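Local coordinates for insecticyanin-A (Manduca sexta, PDB 1Z24), which binds the blue bile pigment biliverdin IX gamma in a lipocalin barrel and so contributes to the green camouflage colour of hornworms, at residues N39-E47 with N168-Q176; Y69-A77 with K87-G95. All coordinates share one frame; numbering follows the deposited sequence.

In the fold
Contact 2 sits in the wall of the lipocalin barrel, where strands 66-76 and 88-94 run side by side; contact 1 lies at the rim, where the start of strand 44-50 is fastened to the segment near the C-terminus that follows the main helix and holds the short helix 172-175. Along the sequence contact 2 is nested inside the loop closed by contact 1: 39-47 comes first, then 69-77 and 87-95, and 168-176 last. Their centres are 21 Å apart and their nearest atoms about 6 Å, without touching. Both reach one curled sheet, linked through strand 55-63, and both touch biliverdin: contact 1 adds a disulfide beside the pocket, contact 2 part of its wall.

Contact 1. Residues N39-E47 with N168-Q176; sequences NQGKCTIAE and NDFSEAACQ. With BLV (biliverdin IX gamma chromophore), chain B.
Cys-43 and Cys-175 are joined by a disulfide, SG to SG 2.0 Å, with a torsion of 98° about the bond. In Cys-43 the sulfur stands anti to the backbone N (chi1 -172°), which carries it from the corner leading into strand 44-50 toward the short helix 172-175. The first turn of this short helix is capped: the OG of Ser-171, a small hydroxyl residue at the N-cap, accepts from Ala-174 N at 3.1 Å, while Asp-169 OD2 takes Ser-171 N in an Asx turn.

The polar bonds across the contact are weak. Cys-43 N is shared between Asp-169 O at 2.8 Å and Asn-168 OD1 at 3.3 Å. An amide suits position 168 because its other end donates: ND2 reaches Thr-44 OG1 at 3.0 Å, the two side chains crossing at about a right angle, and also bonds Glu-29.

Phe-170 packs edge-on: its CZ lies 3.3 Å from the backbone oxygen Thr-44 O, in the ring plane, and its CE1 meets the apolar Ile-45 CG1. Thr-44 CG2 instead meets the pigment methyl CMC at 3.4 Å. A disulfide tying the C-terminal segment to the barrel, beside the ligand pocket, is a recurrent feature of lipocalins.

Contact 2. Residues Y69-A77 with K87-G95; sequences YMEGDLEIA and KYVMTFKFG. With BLV (biliverdin IX gamma chromophore), chain B.
Phe-92 carries the methyl CE of Met-70 over one face, 3.8 Å from the ring centroid, a CH-pi contact in which SD also stands above that face at a greater distance. At the ring's edge lies Glu-71 O, 3.4 Å from CD1. Phe-94 receives the same methyl at its edge and a pigment propionate over one face, CZ to CGD being 3.6 Å. Both rings stand on strand 88-94, which pairs antiparallel with strand 69-76 in the lipocalin barrel; the Met-70, Leu-74 and Met-90 side chains face inward.

Methionine suits this lining because a flexible thioether can lie against flat surfaces: the bend at chi3 of Met-70 (80°) folds its CE between the Phe-92 ring and biliverdin, while Met-70 SD comes 3.4 Å from biliverdin C1D. Without the ring face, as with an alanine in place of Phe-92, the Met-70 methyl would probably be left with the Phe-94 edge and the pigment and be freer to turn. Glycine suits position 72, where the ring of Phe-92 and Thr-91 O both lie close to its CA.

Farther along, Leu-74 CD1 packs on Tyr-88 CD1 at 3.8 Å; the Tyr-88 hydroxyl bonds Tyr-48 and Asn-116. Asp-73 and Thr-91, on the outer face, form a hydrogen-bonded pair, as do Glu-75 and Val-89, where Val-89 N meets Glu-75 O at 2.7 Å, nearly straight at 173°.

Contact 1. Residues N39-E47 with N168-Q176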
loop_
_atom_site.group_PDB
_atom_site.type_symbol
_atom_site.label_atom_id
_atom_site.label_comp_id
_atom_site.label_asym_id
_atom_site.label_seq_id
_atom_site.Cartn_x
_atom_site.Cartn_y
_atom_site.Cartn_z
ATOM N N ASN A 39 6.418 23.307 8.904
ATOM C CA ASN A 39 5.347 24.007 8.246
ATOM C C ASN A 39 5.486 25.533 8.178
ATOM O O ASN A 39 5.132 26.082 7.175
ATOM C CB ASN A 39 4.005 23.637 8.917
ATOM C CG ASN A 39 3.523 22.279 8.475
ATOM O OD1 ASN A 39 3.840 21.914 7.358
ATOM N ND2 ASN A 39 2.774 21.548 9.314
ATOM N N GLN A 40 6.071 26.158 9.185
ATOM C CA GLN A 40 6.231 27.610 9.188
ATOM C C GLN A 40 7.465 28.209 8.528
ATOM O O GLN A 40 7.482 29.405 8.310
ATOM C CB GLN A 40 6.249 28.067 10.652
ATOM C CG GLN A 40 4.912 28.542 11.265
ATOM C CD GLN A 40 5.152 29.216 12.668
ATOM O OE1 GLN A 40 5.450 30.457 12.769
ATOM N NE2 GLN A 40 5.047 28.421 13.773
ATOM N N GLY A 41 8.492 27.410 8.232
ATOM C CA GLY A 41 9.709 27.912 7.612
ATOM C C GLY A 41 9.570 28.187 6.114
ATOM O O GLY A 41 8.807 27.570 5.383
ATOM N N LYS A 42 10.317 29.128 5.620
ATOM C CA LYS A 42 10.224 29.409 4.210
ATOM C C LYS A 42 11.621 29.454 3.731
ATOM O O LYS A 42 12.480 29.433 4.608
ATOM C CB LYS A 42 9.532 30.711 3.934
ATOM C CG LYS A 42 8.275 30.711 4.761
ATOM C CD LYS A 42 6.992 30.859 3.956
ATOM C CE LYS A 42 6.590 32.347 3.918
ATOM N NZ LYS A 42 5.722 32.803 5.026
ATOM N N CYS A 43 11.795 29.493 2.406
ATOM C CA CYS A 43 13.113 29.524 1.855
ATOM C C CYS A 43 13.878 28.359 2.432
ATOM O O CYS A 43 15.033 28.491 2.780
ATOM C CB CYS A 43 13.804 30.818 2.306
ATOM S SG CYS A 43 15.370 31.090 1.489
ATOM N N THR A 44 13.193 27.226 2.560
ATOM C CA THR A 44 13.781 26.010 3.107
ATOM C C THR A 44 14.790 25.316 2.192
ATOM O O THR A 44 14.467 24.925 1.080
ATOM C CB THR A 44 12.669 25.027 3.380
ATOM O OG1 THR A 44 11.805 25.720 4.148
ATOM C CG2 THR A 44 13.177 23.825 4.200
ATOM N N ILE A 45 16.017 25.148 2.685
ATOM C CA ILE A 45 17.035 24.510 1.901
ATOM C C ILE A 45 17.853 23.547 2.747
ATOM O O ILE A 45 18.243 23.814 3.881
ATOM C CB ILE A 45 17.952 25.618 1.451
ATOM C CG1 ILE A 45 17.151 26.747 0.817
ATOM C CG2 ILE A 45 19.103 25.078 0.578
ATOM C CD1 ILE A 45 18.046 27.893 0.372
ATOM N N ALA A 46 18.127 22.402 2.192
ATOM C CA ALA A 46 18.931 21.406 2.878
ATOM C C ALA A 46 20.231 21.304 2.113
ATOM O O ALA A 46 20.207 21.047 0.900
ATOM C CB ALA A 46 18.238 20.036 2.887
ATOM N N GLU A 47 21.373 21.506 2.779
ATOM C CA GLU A 47 22.650 21.415 2.089
ATOM C C GLU A 47 23.475 20.289 2.640
ATOM O O GLU A 47 23.758 20.263 3.836
ATOM C CB GLU A 47 23.454 22.656 2.324
ATOM C CG GLU A 47 24.776 22.715 1.510
ATOM C CD GLU A 47 25.645 23.918 1.920
ATOM O OE1 GLU A 47 26.828 23.828 2.211
ATOM O OE2 GLU A 47 24.986 25.065 1.966
ATOM N N ASN A 168 6.816 25.950 -1.486
ATOM C CA ASN A 168 7.617 26.775 -0.582
ATOM C C ASN A 168 7.917 28.141 -1.259
ATOM O O ASN A 168 7.552 28.380 -2.389
ATOM C CB ASN A 168 8.910 26.158 -0.132
ATOM C CG ASN A 168 9.226 26.709 1.233
ATOM O OD1 ASN A 168 9.091 27.914 1.518
ATOM N ND2 ASN A 168 9.605 25.810 2.096
ATOM N N ASP A 169 8.575 29.047 -0.603
ATOM C CA ASP A 169 8.809 30.308 -1.247
ATOM C C ASP A 169 10.225 30.696 -1.087
ATOM O O ASP A 169 10.808 30.614 -0.004
ATOM C CB ASP A 169 7.769 31.325 -0.668
ATOM C CG ASP A 169 7.892 32.829 -0.991
ATOM O OD1 ASP A 169 7.351 33.681 -0.307
ATOM O OD2 ASP A 169 8.675 33.147 -1.994
ATOM N N PHE A 170 10.752 31.102 -2.216
ATOM C CA PHE A 170 12.130 31.515 -2.319
ATOM C C PHE A 170 12.315 32.976 -2.785
ATOM O O PHE A 170 13.349 33.327 -3.336
ATOM C CB PHE A 170 12.910 30.523 -3.253
ATOM C CG PHE A 170 12.940 29.168 -2.568
ATOM C CD1 PHE A 170 13.943 28.848 -1.650
ATOM C CD2 PHE A 170 11.906 28.254 -2.806
ATOM C CE1 PHE A 170 13.920 27.624 -0.979
ATOM C CE2 PHE A 170 11.865 27.014 -2.159
ATOM C CZ PHE A 170 12.881 26.724 -1.242
ATOM N N SER A 171 11.339 33.844 -2.579
ATOM C CA SER A 171 11.500 35.230 -2.981
ATOM C C SER A 171 12.565 35.868 -2.095
ATOM O O SER A 171 12.919 35.322 -1.008
ATOM C CB SER A 171 10.181 35.952 -2.906
ATOM O OG SER A 171 9.918 36.141 -1.551
ATOM N N GLU A 172 13.088 37.002 -2.561
ATOM C CA GLU A 172 14.120 37.641 -1.788
ATOM C C GLU A 172 13.613 37.972 -0.405
ATOM O O GLU A 172 14.308 37.865 0.611
ATOM C CB GLU A 172 14.740 38.810 -2.541
ATOM C CG GLU A 172 16.219 38.535 -2.894
ATOM C CD GLU A 172 16.989 39.800 -3.285
ATOM O OE1 GLU A 172 18.089 39.809 -3.887
ATOM O OE2 GLU A 172 16.350 40.899 -2.882
ATOM N N ALA A 173 12.340 38.322 -0.401
ATOM C CA ALA A 173 11.668 38.671 0.829
ATOM C C ALA A 173 11.644 37.499 1.765
ATOM O O ALA A 173 12.046 37.613 2.910
ATOM C CB ALA A 173 10.257 39.161 0.584
ATOM N N ALA A 174 11.179 36.376 1.239
ATOM C CA ALA A 174 11.070 35.152 2.015
ATOM C C ALA A 174 12.377 34.713 2.590
ATOM O O ALA A 174 12.479 34.230 3.711
ATOM C CB ALA A 174 10.640 34.040 1.084
ATOM N N CYS A 175 13.399 34.857 1.801
ATOM C CA CYS A 175 14.653 34.388 2.313
ATOM C C CYS A 175 15.425 35.356 3.153
ATOM O O CYS A 175 16.502 35.037 3.665
ATOM C CB CYS A 175 15.533 34.081 1.099
ATOM S SG CYS A 175 14.943 32.622 0.241
ATOM N N GLN A 176 14.893 36.541 3.278
ATOM C CA GLN A 176 15.576 37.563 4.037
ATOM C C GLN A 176 15.578 37.307 5.518
ATOM O O GLN A 176 14.564 36.879 6.081
ATOM C CB GLN A 176 14.660 38.771 3.863
ATOM C CG GLN A 176 15.088 40.208 4.220
ATOM C CD GLN A 176 14.215 41.048 3.238
ATOM O OE1 GLN A 176 14.669 41.466 2.131
ATOM N NE2 GLN A 176 12.904 41.209 3.559
HETATM N NA BLV B . 12.376 15.882 8.440
HETATM C C1A BLV B . 11.711 15.197 9.403
HETATM C C2A BLV B . 11.710 13.759 9.198
HETATM C C3A BLV B . 12.424 13.556 8.054
HETATM C C4A BLV B . 12.825 14.896 7.586
HETATM C CMA BLV B . 12.719 12.220 7.273
HETATM O OA BLV B . 11.184 15.750 10.345
HETATM C CAA BLV B . 11.019 12.761 10.036
HETATM C CBA BLV B . 9.585 12.901 9.622
HETATM C CGA BLV B . 8.719 12.062 10.562
HETATM O O1A BLV B . 8.275 10.995 10.235
HETATM O O2A BLV B . 8.511 12.466 11.662
HETATM C CHB BLV B . 13.543 15.100 6.409
HETATM N NB BLV B . 13.869 17.523 6.388
HETATM C C1B BLV B . 13.818 16.295 5.765
HETATM C C2B BLV B . 14.130 16.415 4.363
HETATM C C3B BLV B . 14.358 17.712 4.155
HETATM C C4B BLV B . 14.177 18.409 5.433
HETATM C CMB BLV B . 14.194 15.281 3.351
HETATM C CAB BLV B . 14.712 18.348 2.844
HETATM C CBB BLV B . 14.077 19.545 2.624
HETATM C CHC BLV B . 14.388 19.785 5.600
HETATM N NC BLV B . 13.834 20.328 7.895
HETATM C C1C BLV B . 14.426 20.586 6.704
HETATM C C2C BLV B . 15.101 21.895 6.715
HETATM C C3C BLV B . 14.987 22.472 7.913
HETATM C C4C BLV B . 14.163 21.458 8.687
HETATM C CMC BLV B . 15.881 22.417 5.603
HETATM C CAC BLV B . 15.455 23.814 8.509
HETATM C CBC BLV B . 15.641 23.951 9.843
HETATM C CHD BLV B . 13.674 21.649 10.027
HETATM N ND BLV B . 13.801 19.311 10.814
HETATM C C1D BLV B . 13.520 20.693 11.010
HETATM C C2D BLV B . 13.086 20.926 12.422
HETATM C C3D BLV B . 13.103 19.710 13.065
HETATM C C4D BLV B . 13.549 18.758 12.064
HETATM C CMD BLV B . 12.674 22.219 13.058
HETATM O OD BLV B . 13.697 17.582 12.299
HETATM C CAD BLV B . 12.764 19.446 14.479
HETATM C CBD BLV B . 14.060 19.274 15.248
HETATM C CGD BLV B . 13.793 18.772 16.714
HETATM O O1D BLV B . 13.718 19.558 17.604
HETATM O O2D BLV B . 13.633 17.592 16.963
#

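Contact 2. Residues Y69-A77 with K87-G95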
loop_
_atom_site.group_PDB
_atom_site.type_symbol
_atom_site.label_atom_id
_atom_site.label_comp_id
_atom_site.label_asym_id
_atom_site.label_seq_id
_atom_site.Cartn_x
_atom_site.Cartn_y
_atom_site.Cartn_z
ATOM N N TYR A 69 18.632 27.231 11.847
ATOM C CA TYR A 69 19.343 26.174 11.199
ATOM C C TYR A 69 19.717 25.019 12.102
ATOM O O TYR A 69 19.614 25.104 13.330
ATOM C CB TYR A 69 20.535 26.762 10.477
ATOM C CG TYR A 69 21.479 27.348 11.445
ATOM C CD1 TYR A 69 22.582 26.569 11.803
ATOM C CD2 TYR A 69 21.292 28.639 11.972
ATOM C CE1 TYR A 69 23.527 27.080 12.696
ATOM C CE2 TYR A 69 22.229 29.173 12.865
ATOM C CZ TYR A 69 23.336 28.374 13.210
ATOM O OH TYR A 69 24.294 28.827 14.084
ATOM N N MET A 70 20.139 23.926 11.458
ATOM C CA MET A 70 20.535 22.710 12.153
ATOM C C MET A 70 21.738 22.138 11.470
ATOM O O MET A 70 21.789 22.090 10.237
ATOM C CB MET A 70 19.494 21.610 11.886
ATOM C CG MET A 70 18.115 21.921 12.364
ATOM S SD MET A 70 16.854 20.829 11.647
ATOM C CE MET A 70 16.966 19.339 12.601
ATOM N N GLU A 71 22.688 21.692 12.269
ATOM C CA GLU A 71 23.893 21.090 11.737
ATOM C C GLU A 71 23.980 19.649 12.187
ATOM O O GLU A 71 23.745 19.378 13.363
ATOM C CB GLU A 71 25.127 21.851 12.218
ATOM C CG GLU A 71 24.993 23.367 11.941
ATOM C CD GLU A 71 26.285 24.154 12.102
ATOM O OE1 GLU A 71 26.962 24.424 11.152
ATOM O OE2 GLU A 71 26.611 24.484 13.337
ATOM N N GLY A 72 24.280 18.706 11.276
ATOM C CA GLY A 72 24.352 17.331 11.719
ATOM C C GLY A 72 25.196 16.506 10.804
ATOM O O GLY A 72 25.823 17.033 9.907
ATOM N N ASP A 73 25.179 15.208 11.058
ATOM C CA ASP A 73 25.916 14.273 10.296
ATOM C C ASP A 73 24.998 13.559 9.357
ATOM O O ASP A 73 23.801 13.439 9.596
ATOM C CB ASP A 73 26.592 13.295 11.260
ATOM C CG ASP A 73 27.607 14.011 12.186
ATOM O OD1 ASP A 73 27.557 13.933 13.413
ATOM O OD2 ASP A 73 28.533 14.703 11.533
ATOM N N LEU A 74 25.594 13.088 8.296
ATOM C CA LEU A 74 24.839 12.374 7.301
ATOM C C LEU A 74 25.546 11.096 6.920
ATOM O O LEU A 74 26.757 11.088 6.735
ATOM C CB LEU A 74 24.654 13.311 6.061
ATOM C CG LEU A 74 23.578 12.781 5.098
ATOM C CD1 LEU A 74 23.134 13.820 4.092
ATOM C CD2 LEU A 74 24.099 11.641 4.282
ATOM N N GLU A 75 24.808 10.017 6.765
ATOM C CA GLU A 75 25.423 8.767 6.376
ATOM C C GLU A 75 24.421 7.889 5.650
ATOM O O GLU A 75 23.196 8.036 5.816
ATOM C CB GLU A 75 25.848 8.062 7.651
ATOM C CG GLU A 75 27.025 7.139 7.550
ATOM C CD GLU A 75 27.132 6.396 8.812
ATOM O OE1 GLU A 75 27.901 5.452 8.980
ATOM O OE2 GLU A 75 26.285 6.883 9.701
ATOM N N ILE A 76 24.955 6.981 4.843
ATOM C CA ILE A 76 24.072 6.106 4.151
ATOM C C ILE A 76 23.478 5.138 5.156
ATOM O O ILE A 76 24.156 4.611 6.057
ATOM C CB ILE A 76 24.794 5.246 3.106
ATOM C CG1 ILE A 76 25.474 6.066 2.008
ATOM C CG2 ILE A 76 23.855 4.205 2.455
ATOM C CD1 ILE A 76 24.557 6.919 1.129
ATOM N N ALA A 77 22.185 4.855 5.003
ATOM C CA ALA A 77 21.527 3.904 5.900
ATOM C C ALA A 77 22.208 2.524 5.847
ATOM O O ALA A 77 22.623 2.022 4.788
ATOM C CB ALA A 77 19.988 3.834 5.725
ATOM N N LYS A 87 18.839 5.799 0.575
ATOM C CA LYS A 87 18.325 5.911 1.906
ATOM C C LYS A 87 19.461 6.405 2.774
ATOM O O LYS A 87 20.558 5.823 2.789
ATOM C CB LYS A 87 17.769 4.513 2.265
ATOM C CG LYS A 87 16.777 4.589 3.415
ATOM C CD LYS A 87 16.384 3.216 3.958
ATOM C CE LYS A 87 15.631 2.342 2.974
ATOM N NZ LYS A 87 15.213 1.069 3.623
ATOM N N TYR A 88 19.225 7.504 3.486
ATOM C CA TYR A 88 20.258 8.071 4.324
ATOM C C TYR A 88 19.764 8.505 5.694
ATOM O O TYR A 88 18.574 8.695 5.956
ATOM C CB TYR A 88 21.042 9.165 3.522
ATOM C CG TYR A 88 20.213 10.360 3.148
ATOM C CD1 TYR A 88 20.128 11.485 3.985
ATOM C CD2 TYR A 88 19.449 10.333 1.975
ATOM C CE1 TYR A 88 19.378 12.619 3.643
ATOM C CE2 TYR A 88 18.675 11.438 1.622
ATOM C CZ TYR A 88 18.649 12.567 2.447
ATOM O OH TYR A 88 17.851 13.619 2.069
ATOM N N VAL A 89 20.712 8.662 6.586
ATOM C CA VAL A 89 20.400 9.067 7.941
ATOM C C VAL A 89 21.081 10.376 8.272
ATOM O O VAL A 89 22.248 10.539 7.931
ATOM C CB VAL A 89 20.991 8.051 8.907
ATOM C CG1 VAL A 89 20.622 8.409 10.378
ATOM C CG2 VAL A 89 20.615 6.636 8.424
ATOM N N MET A 90 20.310 11.272 8.923
ATOM C CA MET A 90 20.745 12.575 9.362
ATOM C C MET A 90 20.644 12.546 10.862
ATOM O O MET A 90 19.592 12.247 11.405
ATOM C CB MET A 90 19.845 13.645 8.803
ATOM C CG MET A 90 19.964 13.655 7.280
ATOM S SD MET A 90 19.079 15.106 6.633
ATOM C CE MET A 90 17.312 14.738 7.013
ATOM N N THR A 91 21.753 12.812 11.518
ATOM C CA THR A 91 21.744 12.779 12.930
ATOM C C THR A 91 22.031 14.134 13.434
ATOM O O THR A 91 23.031 14.791 13.076
ATOM C CB THR A 91 22.862 11.888 13.370
ATOM O OG1 THR A 91 22.641 10.572 12.852
ATOM C CG2 THR A 91 22.923 11.890 14.898
ATOM N N PHE A 92 21.112 14.535 14.269
ATOM C CA PHE A 92 21.154 15.848 14.930
ATOM C C PHE A 92 21.109 15.718 16.454
ATOM O O PHE A 92 20.450 14.836 16.975
ATOM C CB PHE A 92 19.927 16.711 14.560
ATOM C CG PHE A 92 19.927 16.976 13.106
ATOM C CD1 PHE A 92 20.813 17.901 12.542
ATOM C CD2 PHE A 92 19.069 16.226 12.299
ATOM C CE1 PHE A 92 20.795 18.107 11.164
ATOM C CE2 PHE A 92 19.026 16.428 10.913
ATOM C CZ PHE A 92 19.901 17.373 10.378
ATOM N N LYS A 93 21.794 16.594 17.181
ATOM C CA LYS A 93 21.773 16.504 18.627
ATOM C C LYS A 93 21.244 17.773 19.256
ATOM O O LYS A 93 21.691 18.853 18.893
ATOM C CB LYS A 93 23.166 16.273 19.152
ATOM C CG LYS A 93 23.795 14.977 18.683
ATOM C CD LYS A 93 25.273 14.820 19.030
ATOM C CE LYS A 93 25.832 13.440 18.714
ATOM N NZ LYS A 93 27.211 13.528 18.202
ATOM N N PHE A 94 20.285 17.643 20.190
ATOM C CA PHE A 94 19.745 18.788 20.880
ATOM C C PHE A 94 20.129 18.460 22.278
ATOM O O PHE A 94 19.423 17.662 22.908
ATOM C CB PHE A 94 18.249 18.736 20.747
ATOM C CG PHE A 94 17.950 18.783 19.313
ATOM C CD1 PHE A 94 17.802 17.568 18.646
ATOM C CD2 PHE A 94 17.852 20.003 18.632
ATOM C CE1 PHE A 94 17.516 17.550 17.280
ATOM C CE2 PHE A 94 17.561 19.995 17.263
ATOM C CZ PHE A 94 17.402 18.769 16.603
ATOM N N GLY A 95 21.249 19.005 22.740
ATOM C CA GLY A 95 21.659 18.640 24.101
ATOM C C GLY A 95 21.885 17.120 24.126
ATOM O O GLY A 95 22.639 16.598 23.315
HETATM N NA BLV B . 12.376 15.882 8.440
HETATM C C1A BLV B . 11.711 15.197 9.403
HETATM C C2A BLV B . 11.710 13.759 9.198
HETATM C C3A BLV B . 12.424 13.556 8.054
HETATM C C4A BLV B . 12.825 14.896 7.586
HETATM C CMA BLV B . 12.719 12.220 7.273
HETATM O OA BLV B . 11.184 15.750 10.345
HETATM C CAA BLV B . 11.019 12.761 10.036
HETATM C CBA BLV B . 9.585 12.901 9.622
HETATM C CGA BLV B . 8.719 12.062 10.562
HETATM O O1A BLV B . 8.275 10.995 10.235
HETATM O O2A BLV B . 8.511 12.466 11.662
HETATM C CHB BLV B . 13.543 15.100 6.409
HETATM N NB BLV B . 13.869 17.523 6.388
HETATM C C1B BLV B . 13.818 16.295 5.765
HETATM C C2B BLV B . 14.130 16.415 4.363
HETATM C C3B BLV B . 14.358 17.712 4.155
HETATM C C4B BLV B . 14.177 18.409 5.433
HETATM C CMB BLV B . 14.194 15.281 3.351
HETATM C CAB BLV B . 14.712 18.348 2.844
HETATM C CBB BLV B . 14.077 19.545 2.624
HETATM C CHC BLV B . 14.388 19.785 5.600
HETATM N NC BLV B . 13.834 20.328 7.895
HETATM C C1C BLV B . 14.426 20.586 6.704
HETATM C C2C BLV B . 15.101 21.895 6.715
HETATM C C3C BLV B . 14.987 22.472 7.913
HETATM C C4C BLV B . 14.163 21.458 8.687
HETATM C CMC BLV B . 15.881 22.417 5.603
HETATM C CAC BLV B . 15.455 23.814 8.509
HETATM C CBC BLV B . 15.641 23.951 9.843
HETATM C CHD BLV B . 13.674 21.649 10.027
HETATM N ND BLV B . 13.801 19.311 10.814
HETATM C C1D BLV B . 13.520 20.693 11.010
HETATM C C2D BLV B . 13.086 20.926 12.422
HETATM C C3D BLV B . 13.103 19.710 13.065
HETATM C C4D BLV B . 13.549 18.758 12.064
HETATM C CMD BLV B . 12.674 22.219 13.058
HETATM O OD BLV B . 13.697 17.582 12.299
HETATM C CAD BLV B . 12.764 19.446 14.479
HETATM C CBD BLV B . 14.060 19.274 15.248
HETATM C CGD BLV B . 13.793 18.772 16.714
HETATM O O1D BLV B . 13.718 19.558 17.604
HETATM O O2D BLV B . 13.633 17.592 16.963
#